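Local coordinates for programmed cell death 6-interacting protein (Homo sapiens, PDB 5WA1) that takes part in endosomal cargo sorting, membrane repair and cytokinesis, its Bro1 domain interacting with CHMP4 proteins, at residues A238-C252 / F263-A277. Sequence-based numbering, arbitrary orientation.
Sequences ANQAADYFGDAFKQC and FPVLAAKHCIMQANA
His270 reaches across to the main chain of the neighbouring helix: its ND1 donates to Ala242 O at 2.8 Å; the oxygen lies near the imidazole plane, while ND1 stands 41° out of the carbonyl plane. Gly246 N, the normal helical donor, approaches that oxygen from the opposite face, giving the carbonyl two donors. With CG anti to the backbone N (chi1 173°), the imidazole lays one face over Gly246, whose CA is 3.4 Å from His270 ND1.

Phe245 sets its ring face against Lys269, whose CB stands 3.6 Å from the ring centroid almost on the normal, a CH-pi contact; Leu266 CD2 meets the ring edge. The lysine chain then bends away, and its amine forms a salt bridge with Glu218 of helix 202-226. Leu266 is a knob among Phe245, Ala248, Phe249 and Cys252. Next to it Phe249 fits among Phe263, Leu266, Ala267 and His270, its CD1 3.5 Å from Phe263 CE1 and the two rings meeting obliquely. At the other end Met273, bent at chi2 and chi3, turns its methyl into the small alanines, with CE a tight 3.3 Å from Ala241 CB. Beside this apolar seam a water donates to Asn239 OD1 and Asp243 OD1 and weakly accepts from Gln274 NE2.

The helix axes approach to 7.6 Å at 162°, a closeness that alanines and Gly246 allow, with Phe249, Leu266 and Met273 as knobs into holes: an antiparallel helical hairpin of helices 231-252 and 262-287 in the Bro1 domain, consistent with the family's place in the TPR clan, within the region that interacts with CHMP4 proteins.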
ATOM      1  N   ALA A 238      -2.291 -12.942 -11.885  1.00 38.92           N
ATOM      2  CA  ALA A 238      -1.366 -12.040 -12.561  1.00 39.73           C
ATOM      3  C   ALA A 238      -2.107 -11.028 -13.417  1.00 41.16           C
ATOM      4  O   ALA A 238      -1.754  -9.844 -13.441  1.00 39.01           O
ATOM      5  CB  ALA A 238      -0.376 -12.840 -13.420  1.00 36.76           C
ATOM      6  N   ASN A 239      -3.129 -11.479 -14.146  1.00 35.55           N
ATOM      7  CA  ASN A 239      -3.856 -10.568 -15.023  1.00 36.77           C
ATOM      8  C   ASN A 239      -4.526  -9.464 -14.213  1.00 45.27           C
ATOM      9  O   ASN A 239      -4.540  -8.293 -14.619  1.00 37.26           O
ATOM     10  CB  ASN A 239      -4.887 -11.345 -15.836  1.00 36.77           C
ATOM     11  CG  ASN A 239      -5.290 -10.625 -17.106  1.00 44.82           C
ATOM     12  OD1 ASN A 239      -4.502  -9.875 -17.687  1.00 43.75           O
ATOM     13  ND2 ASN A 239      -6.524 -10.832 -17.533  1.00 39.95           N
ATOM     14  N   GLN A 240      -5.078  -9.820 -13.056  1.00 41.42           N
ATOM     15  CA  GLN A 240      -5.694  -8.815 -12.198  1.00 41.46           C
ATOM     16  C   GLN A 240      -4.657  -7.840 -11.649  1.00 35.99           C
ATOM     17  O   GLN A 240      -4.922  -6.637 -11.550  1.00 37.86           O
ATOM     18  CB  GLN A 240      -6.447  -9.495 -11.055  1.00 34.88           C
ATOM     19  CG  GLN A 240      -7.067  -8.495 -10.086  1.00 37.65           C
ATOM     20  CD  GLN A 240      -8.070  -7.594 -10.760  1.00 42.53           C
ATOM     21  OE1 GLN A 240      -9.076  -8.061 -11.286  1.00 53.91           O
ATOM     22  NE2 GLN A 240      -7.801  -6.291 -10.753  1.00 47.53           N
ATOM     23  N   ALA A 241      -3.485  -8.342 -11.259  1.00 35.36           N
ATOM     24  CA  ALA A 241      -2.424  -7.447 -10.811  1.00 36.93           C
ATOM     25  C   ALA A 241      -2.015  -6.488 -11.919  1.00 41.62           C
ATOM     26  O   ALA A 241      -1.727  -5.311 -11.664  1.00 36.60           O
ATOM     27  CB  ALA A 241      -1.222  -8.260 -10.333  1.00 32.59           C
ATOM     28  N   ALA A 242      -1.996  -6.973 -13.162  1.00 36.63           N
ATOM     29  CA  ALA A 242      -1.690  -6.110 -14.293  1.00 35.84           C
ATOM     30  C   ALA A 242      -2.686  -4.968 -14.391  1.00 38.14           C
ATOM     31  O   ALA A 242      -2.298  -3.817 -14.624  1.00 41.15           O
ATOM     32  CB  ALA A 242      -1.673  -6.935 -15.597  1.00 31.18           C
ATOM     33  N   ASP A 243      -3.977  -5.262 -14.200  1.00 34.48           N
ATOM     34  CA  ASP A 243      -4.991  -4.210 -14.225  1.00 33.23           C
ATOM     35  C   ASP A 243      -4.740  -3.161 -13.144  1.00 35.71           C
ATOM     36  O   ASP A 243      -4.891  -1.957 -13.394  1.00 37.20           O
ATOM     37  CB  ASP A 243      -6.385  -4.810 -14.046  1.00 46.47           C
ATOM     38  CG  ASP A 243      -7.055  -5.114 -15.358  1.00 59.54           C
ATOM     39  OD1 ASP A 243      -6.342  -5.208 -16.381  1.00 62.70           O
ATOM     40  OD2 ASP A 243      -8.294  -5.253 -15.366  1.00 63.08           O
ATOM     41  N   TYR A 244      -4.364  -3.597 -11.936  1.00 38.84           N
ATOM     42  CA  TYR A 244      -4.128  -2.642 -10.848  1.00 38.34           C
ATOM     43  C   TYR A 244      -2.901  -1.786 -11.118  1.00 39.18           C
ATOM     44  O   TYR A 244      -2.924  -0.571 -10.902  1.00 35.99           O
ATOM     45  CB  TYR A 244      -3.938  -3.377  -9.516  1.00 35.44           C
ATOM     46  CG  TYR A 244      -5.168  -3.982  -8.916  1.00 35.40           C
ATOM     47  CD1 TYR A 244      -6.395  -3.323  -8.962  1.00 43.78           C
ATOM     48  CD2 TYR A 244      -5.096  -5.207  -8.264  1.00 39.20           C
ATOM     49  CE1 TYR A 244      -7.525  -3.881  -8.376  1.00 50.56           C
ATOM     50  CE2 TYR A 244      -6.219  -5.773  -7.683  1.00 39.07           C
ATOM     51  CZ  TYR A 244      -7.422  -5.111  -7.737  1.00 49.01           C
ATOM     52  OH  TYR A 244      -8.527  -5.683  -7.148  1.00 49.67           O
ATOM     53  N   PHE A 245      -1.791  -2.415 -11.525  1.00 36.17           N
ATOM     54  CA  PHE A 245      -0.600  -1.637 -11.860  1.00 38.72           C
ATOM     55  C   PHE A 245      -0.860  -0.691 -13.018  1.00 40.37           C
ATOM     56  O   PHE A 245      -0.358   0.444 -13.028  1.00 41.83           O
ATOM     57  CB  PHE A 245       0.573  -2.559 -12.186  1.00 31.64           C
ATOM     58  CG  PHE A 245       1.217  -3.151 -10.966  1.00 37.04           C
ATOM     59  CD1 PHE A 245       1.852  -2.340 -10.042  1.00 37.52           C
ATOM     60  CD2 PHE A 245       1.181  -4.512 -10.742  1.00 31.58           C
ATOM     61  CE1 PHE A 245       2.439  -2.889  -8.903  1.00 36.34           C
ATOM     62  CE2 PHE A 245       1.775  -5.067  -9.633  1.00 35.65           C
ATOM     63  CZ  PHE A 245       2.405  -4.251  -8.700  1.00 45.37           C
ATOM     64  N   GLY A 246      -1.642  -1.137 -14.005  1.00 39.60           N
ATOM     65  CA  GLY A 246      -1.943  -0.279 -15.144  1.00 37.22           C
ATOM     66  C   GLY A 246      -2.752   0.941 -14.751  1.00 46.90           C
ATOM     67  O   GLY A 246      -2.448   2.066 -15.160  1.00 47.78           O
ATOM     68  N   ASP A 247      -3.800   0.730 -13.948  1.00 43.71           N
ATOM     69  CA  ASP A 247      -4.593   1.847 -13.444  1.00 42.36           C
ATOM     70  C   ASP A 247      -3.731   2.809 -12.636  1.00 46.55           C
ATOM     71  O   ASP A 247      -3.874   4.029 -12.754  1.00 43.79           O
ATOM     72  CB  ASP A 247      -5.752   1.328 -12.586  1.00 49.47           C
ATOM     73  CG  ASP A 247      -6.873   0.708 -13.407  1.00 63.11           C
ATOM     74  OD1 ASP A 247      -6.875   0.863 -14.645  1.00 67.10           O
ATOM     75  OD2 ASP A 247      -7.764   0.075 -12.806  1.00 78.73           O
ATOM     76  N   ALA A 248      -2.824   2.273 -11.817  1.00 42.86           N
ATOM     77  CA  ALA A 248      -1.964   3.122 -10.999  1.00 41.82           C
ATOM     78  C   ALA A 248      -1.030   3.972 -11.855  1.00 45.66           C
ATOM     79  O   ALA A 248      -0.898   5.182 -11.628  1.00 43.24           O
ATOM     80  CB  ALA A 248      -1.170   2.268 -10.019  1.00 37.71           C
ATOM     81  N   PHE A 249      -0.349   3.360 -12.837  1.00 43.47           N
ATOM     82  CA  PHE A 249       0.595   4.153 -13.619  1.00 42.56           C
ATOM     83  C   PHE A 249      -0.134   5.183 -14.477  1.00 44.76           C
ATOM     84  O   PHE A 249       0.385   6.285 -14.692  1.00 47.92           O
ATOM     85  CB  PHE A 249       1.523   3.225 -14.425  1.00 58.65           C
ATOM     86  CG  PHE A 249       1.178   3.079 -15.879  1.00 53.89           C
ATOM     87  CD1 PHE A 249       1.599   4.012 -16.810  1.00 58.90           C
ATOM     88  CD2 PHE A 249       0.504   1.952 -16.328  1.00 77.83           C
ATOM     89  CE1 PHE A 249       1.300   3.867 -18.154  1.00 71.83           C
ATOM     90  CE2 PHE A 249       0.205   1.786 -17.681  1.00 78.80           C
ATOM     91  CZ  PHE A 249       0.603   2.745 -18.593  1.00 82.46           C
ATOM     92  N   LYS A 250      -1.361   4.884 -14.908  1.00 45.99           N
ATOM     93  CA  LYS A 250      -2.127   5.878 -15.651  1.00 53.17           C
ATOM     94  C   LYS A 250      -2.463   7.092 -14.792  1.00 53.00           C
ATOM     95  O   LYS A 250      -2.548   8.206 -15.315  1.00 48.96           O
ATOM     96  CB  LYS A 250      -3.398   5.250 -16.227  1.00 60.33           C
ATOM     97  CG  LYS A 250      -3.133   4.333 -17.410  1.00 65.63           C
ATOM     98  CD  LYS A 250      -4.384   3.587 -17.858  1.00 80.21           C
ATOM     99  CE  LYS A 250      -4.077   2.610 -19.002  1.00 82.63           C
ATOM    100  NZ  LYS A 250      -3.153   1.485 -18.622  1.00 81.22           N
ATOM    101  N   GLN A 251      -2.645   6.914 -13.479  1.00 51.91           N
ATOM    102  CA  GLN A 251      -2.862   8.075 -12.615  1.00 58.99           C
ATOM    103  C   GLN A 251      -1.583   8.872 -12.386  1.00 48.92           C
ATOM    104  O   GLN A 251      -1.656  10.030 -11.975  1.00 53.44           O
ATOM    105  CB  GLN A 251      -3.446   7.643 -11.266  1.00 54.62           C
ATOM    106  CG  GLN A 251      -4.801   6.971 -11.384  1.00 54.88           C
ATOM    107  CD  GLN A 251      -5.296   6.432 -10.066  1.00 67.66           C
ATOM    108  OE1 GLN A 251      -4.694   6.669  -9.022  1.00 65.28           O
ATOM    109  NE2 GLN A 251      -6.399   5.694 -10.106  1.00 72.02           N
ATOM    110  N   CYS A 252      -0.419   8.277 -12.640  1.00 53.87           N
ATOM    111  CA  CYS A 252       0.860   8.964 -12.520  1.00 59.27           C
ATOM    112  C   CYS A 252       1.339   9.569 -13.824  1.00 51.39           C
ATOM    113  O   CYS A 252       2.333  10.305 -13.808  1.00 58.48           O
ATOM    114  CB  CYS A 252       1.944   8.002 -12.039  1.00 56.45           C
ATOM    115  SG  CYS A 252       1.613   7.326 -10.467  1.00 52.53           S
ATOM    116  N   PHE A 263       6.835   5.871 -11.168  1.00 39.29           N
ATOM    117  CA  PHE A 263       6.221   5.691 -12.485  1.00 42.79           C
ATOM    118  C   PHE A 263       6.873   4.574 -13.302  1.00 40.37           C
ATOM    119  O   PHE A 263       6.143   3.691 -13.785  1.00 37.27           O
ATOM    120  CB  PHE A 263       6.210   7.027 -13.235  1.00 46.26           C
ATOM    121  CG  PHE A 263       5.592   6.939 -14.597  1.00 49.86           C
ATOM    122  CD1 PHE A 263       4.221   6.794 -14.736  1.00 43.87           C
ATOM    123  CD2 PHE A 263       6.380   6.959 -15.733  1.00 62.48           C
ATOM    124  CE1 PHE A 263       3.641   6.687 -15.989  1.00 58.42           C
ATOM    125  CE2 PHE A 263       5.810   6.864 -16.990  1.00 69.47           C
ATOM    126  CZ  PHE A 263       4.439   6.720 -17.114  1.00 67.67           C
ATOM    127  N   PRO A 264       8.198   4.531 -13.495  1.00 46.27           N
ATOM    128  CA  PRO A 264       8.766   3.403 -14.255  1.00 45.38           C
ATOM    129  C   PRO A 264       8.522   2.057 -13.607  1.00 46.21           C
ATOM    130  O   PRO A 264       8.327   1.067 -14.326  1.00 43.02           O
ATOM    131  CB  PRO A 264      10.263   3.738 -14.321  1.00 48.79           C
ATOM    132  CG  PRO A 264      10.490   4.665 -13.170  1.00 47.52           C
ATOM    133  CD  PRO A 264       9.248   5.497 -13.123  1.00 47.75           C
ATOM    134  N   VAL A 265       8.511   1.982 -12.275  1.00 36.76           N
ATOM    135  CA  VAL A 265       8.285   0.699 -11.631  1.00 35.63           C
ATOM    136  C   VAL A 265       6.865   0.217 -11.886  1.00 33.15           C
ATOM    137  O   VAL A 265       6.638  -0.972 -12.152  1.00 35.82           O
ATOM    138  CB  VAL A 265       8.602   0.778 -10.128  1.00 41.07           C
ATOM    139  CG1 VAL A 265       8.125  -0.494  -9.426  1.00 37.32           C
ATOM    140  CG2 VAL A 265      10.093   0.952  -9.925  1.00 45.59           C
ATOM    141  N   LEU A 266       5.887   1.120 -11.816  1.00 32.24           N
ATOM    142  CA  LEU A 266       4.507   0.735 -12.099  1.00 31.40           C
ATOM    143  C   LEU A 266       4.347   0.268 -13.543  1.00 37.59           C
ATOM    144  O   LEU A 266       3.667  -0.728 -13.811  1.00 34.45           O
ATOM    145  CB  LEU A 266       3.570   1.912 -11.836  1.00 33.38           C
ATOM    146  CG  LEU A 266       3.454   2.352 -10.374  1.00 36.06           C
ATOM    147  CD1 LEU A 266       2.542   3.591 -10.283  1.00 35.59           C
ATOM    148  CD2 LEU A 266       2.937   1.203  -9.532  1.00 30.56           C
ATOM    149  N   ALA A 267       4.921   1.017 -14.488  1.00 37.43           N
ATOM    150  CA  ALA A 267       4.862   0.625 -15.897  1.00 45.64           C
ATOM    151  C   ALA A 267       5.502  -0.745 -16.115  1.00 40.10           C
ATOM    152  O   ALA A 267       4.942  -1.607 -16.810  1.00 40.51           O
ATOM    153  CB  ALA A 267       5.544   1.687 -16.755  1.00 42.98           C
ATOM    154  N   ALA A 268       6.673  -0.971 -15.516  1.00 38.75           N
ATOM    155  CA  ALA A 268       7.337  -2.260 -15.655  1.00 43.43           C
ATOM    156  C   ALA A 268       6.485  -3.384 -15.071  1.00 51.85           C
ATOM    157  O   ALA A 268       6.298  -4.428 -15.705  1.00 38.57           O
ATOM    158  CB  ALA A 268       8.709  -2.222 -14.985  1.00 40.70           C
ATOM    159  N   LYS A 269       5.944  -3.175 -13.866  1.00 37.04           N
ATOM    160  CA  LYS A 269       5.151  -4.214 -13.213  1.00 36.41           C
ATOM    161  C   LYS A 269       3.861  -4.508 -13.972  1.00 31.09           C
ATOM    162  O   LYS A 269       3.412  -5.658 -13.996  1.00 37.27           O
ATOM    163  CB  LYS A 269       4.834  -3.810 -11.768  1.00 40.10           C
ATOM    164  CG  LYS A 269       6.007  -3.939 -10.801  1.00 40.30           C
ATOM    165  CD  LYS A 269       6.022  -5.272 -10.096  1.00 51.16           C
ATOM    166  CE  LYS A 269       7.145  -5.335  -9.060  1.00 54.89           C
ATOM    167  NZ  LYS A 269       6.683  -4.823  -7.746  1.00 57.30           N
ATOM    168  N   HIS A 270       3.252  -3.497 -14.586  1.00 30.79           N
ATOM    169  CA  HIS A 270       2.106  -3.727 -15.463  1.00 38.29           C
ATOM    170  C   HIS A 270       2.464  -4.712 -16.580  1.00 43.29           C
ATOM    171  O   HIS A 270       1.755  -5.704 -16.807  1.00 35.84           O
ATOM    172  CB  HIS A 270       1.638  -2.384 -16.028  1.00 33.77           C
ATOM    173  CG  HIS A 270       0.566  -2.487 -17.073  1.00 35.93           C
ATOM    174  ND1 HIS A 270      -0.687  -3.009 -16.816  1.00 36.49           N
ATOM    175  CD2 HIS A 270       0.553  -2.105 -18.373  1.00 43.18           C
ATOM    176  CE1 HIS A 270      -1.421  -2.949 -17.913  1.00 43.52           C
ATOM    177  NE2 HIS A 270      -0.691  -2.408 -18.873  1.00 48.91           N
ATOM    178  N   CYS A 271       3.599  -4.491 -17.241  1.00 37.57           N
ATOM    179  CA  CYS A 271       4.005  -5.381 -18.329  1.00 41.43           C
ATOM    180  C   CYS A 271       4.499  -6.728 -17.813  1.00 41.01           C
ATOM    181  O   CYS A 271       4.266  -7.761 -18.457  1.00 38.58           O
ATOM    182  CB  CYS A 271       5.080  -4.710 -19.182  1.00 44.44           C
ATOM    183  SG  CYS A 271       4.523  -3.228 -20.040  1.00 50.48           S
ATOM    184  N   ILE A 272       5.213  -6.749 -16.679  1.00 33.02           N
ATOM    185  CA  ILE A 272       5.674  -8.019 -16.129  1.00 37.88           C
ATOM    186  C   ILE A 272       4.488  -8.877 -15.729  1.00 42.76           C
ATOM    187  O   ILE A 272       4.500 -10.100 -15.913  1.00 38.65           O
ATOM    188  CB  ILE A 272       6.628  -7.799 -14.939  1.00 37.87           C
ATOM    189  CG1 ILE A 272       7.969  -7.247 -15.416  1.00 42.56           C
ATOM    190  CG2 ILE A 272       6.839  -9.114 -14.151  1.00 38.95           C
ATOM    191  CD1 ILE A 272       8.793  -6.600 -14.293  1.00 40.88           C
ATOM    192  N   MET A 273       3.462  -8.265 -15.184  1.00 35.62           N
ATOM    193  CA  MET A 273       2.324  -9.034 -14.788  1.00 37.22           C
ATOM    194  C   MET A 273       1.574  -9.555 -16.005  1.00 35.34           C
ATOM    195  O   MET A 273       1.139 -10.662 -15.996  1.00 36.01           O
ATOM    196  CB  MET A 273       1.447  -8.279 -13.822  1.00 31.99           C
ATOM    197  CG  MET A 273       2.032  -8.078 -12.441  1.00 35.43           C
ATOM    198  SD  MET A 273       2.685  -9.523 -11.606  1.00 46.57           S
ATOM    199  CE  MET A 273       1.220 -10.366 -11.171  1.00 53.97           C
ATOM    200  N   GLN A 274       1.408  -8.748 -17.038  1.00 34.56           N
ATOM    201  CA  GLN A 274       0.775  -9.256 -18.254  1.00 40.30           C
ATOM    202  C   GLN A 274       1.559 -10.432 -18.825  1.00 34.00           C
ATOM    203  O   GLN A 274       0.966 -11.424 -19.255  1.00 34.73           O
ATOM    204  CB  GLN A 274       0.639  -8.149 -19.303  1.00 37.55           C
ATOM    205  CG  GLN A 274      -0.409  -7.086 -18.954  1.00 41.34           C
ATOM    206  CD  GLN A 274      -0.803  -6.230 -20.148  1.00 59.89           C
ATOM    207  OE1 GLN A 274      -0.039  -6.082 -21.101  1.00 53.21           O
ATOM    208  NE2 GLN A 274      -2.008  -5.676 -20.102  1.00 63.95           N
ATOM    209  N   ALA A 275       2.891 -10.344 -18.816  1.00 35.61           N
ATOM    210  CA  ALA A 275       3.729 -11.445 -19.287  1.00 37.80           C
ATOM    211  C   ALA A 275       3.577 -12.691 -18.415  1.00 45.58           C
ATOM    212  O   ALA A 275       3.570 -13.819 -18.926  1.00 36.35           O
ATOM    213  CB  ALA A 275       5.191 -10.993 -19.333  1.00 32.52           C
ATOM    214  N   ASN A 276       3.470 -12.516 -17.095  1.00 33.04           N
ATOM    215  CA  ASN A 276       3.224 -13.659 -16.224  1.00 33.68           C
ATOM    216  C   ASN A 276       1.884 -14.307 -16.531  1.00 37.91           C
ATOM    217  O   ASN A 276       1.765 -15.539 -16.513  1.00 38.10           O
ATOM    218  CB  ASN A 276       3.253 -13.237 -14.752  1.00 38.58           C
ATOM    219  CG  ASN A 276       4.644 -13.076 -14.225  1.00 43.24           C
ATOM    220  OD1 ASN A 276       5.008 -12.023 -13.709  1.00 63.65           O
ATOM    221  ND2 ASN A 276       5.420 -14.129 -14.313  1.00 44.88           N
ATOM    222  N   ALA A 277       0.863 -13.495 -16.798  1.00 31.40           N
ATOM    223  CA  ALA A 277      -0.439 -14.046 -17.154  1.00 31.09           C
ATOM    224  C   ALA A 277      -0.345 -14.868 -18.443  1.00 35.40           C
ATOM    225  O   ALA A 277      -0.877 -15.980 -18.526  1.00 36.51           O
ATOM    226  CB  ALA A 277      -1.451 -12.910 -17.320  1.00 34.38           C
TER
HETATM  227  O   HOH W   1      -4.299  -6.923 -17.909  1.00 60.34           O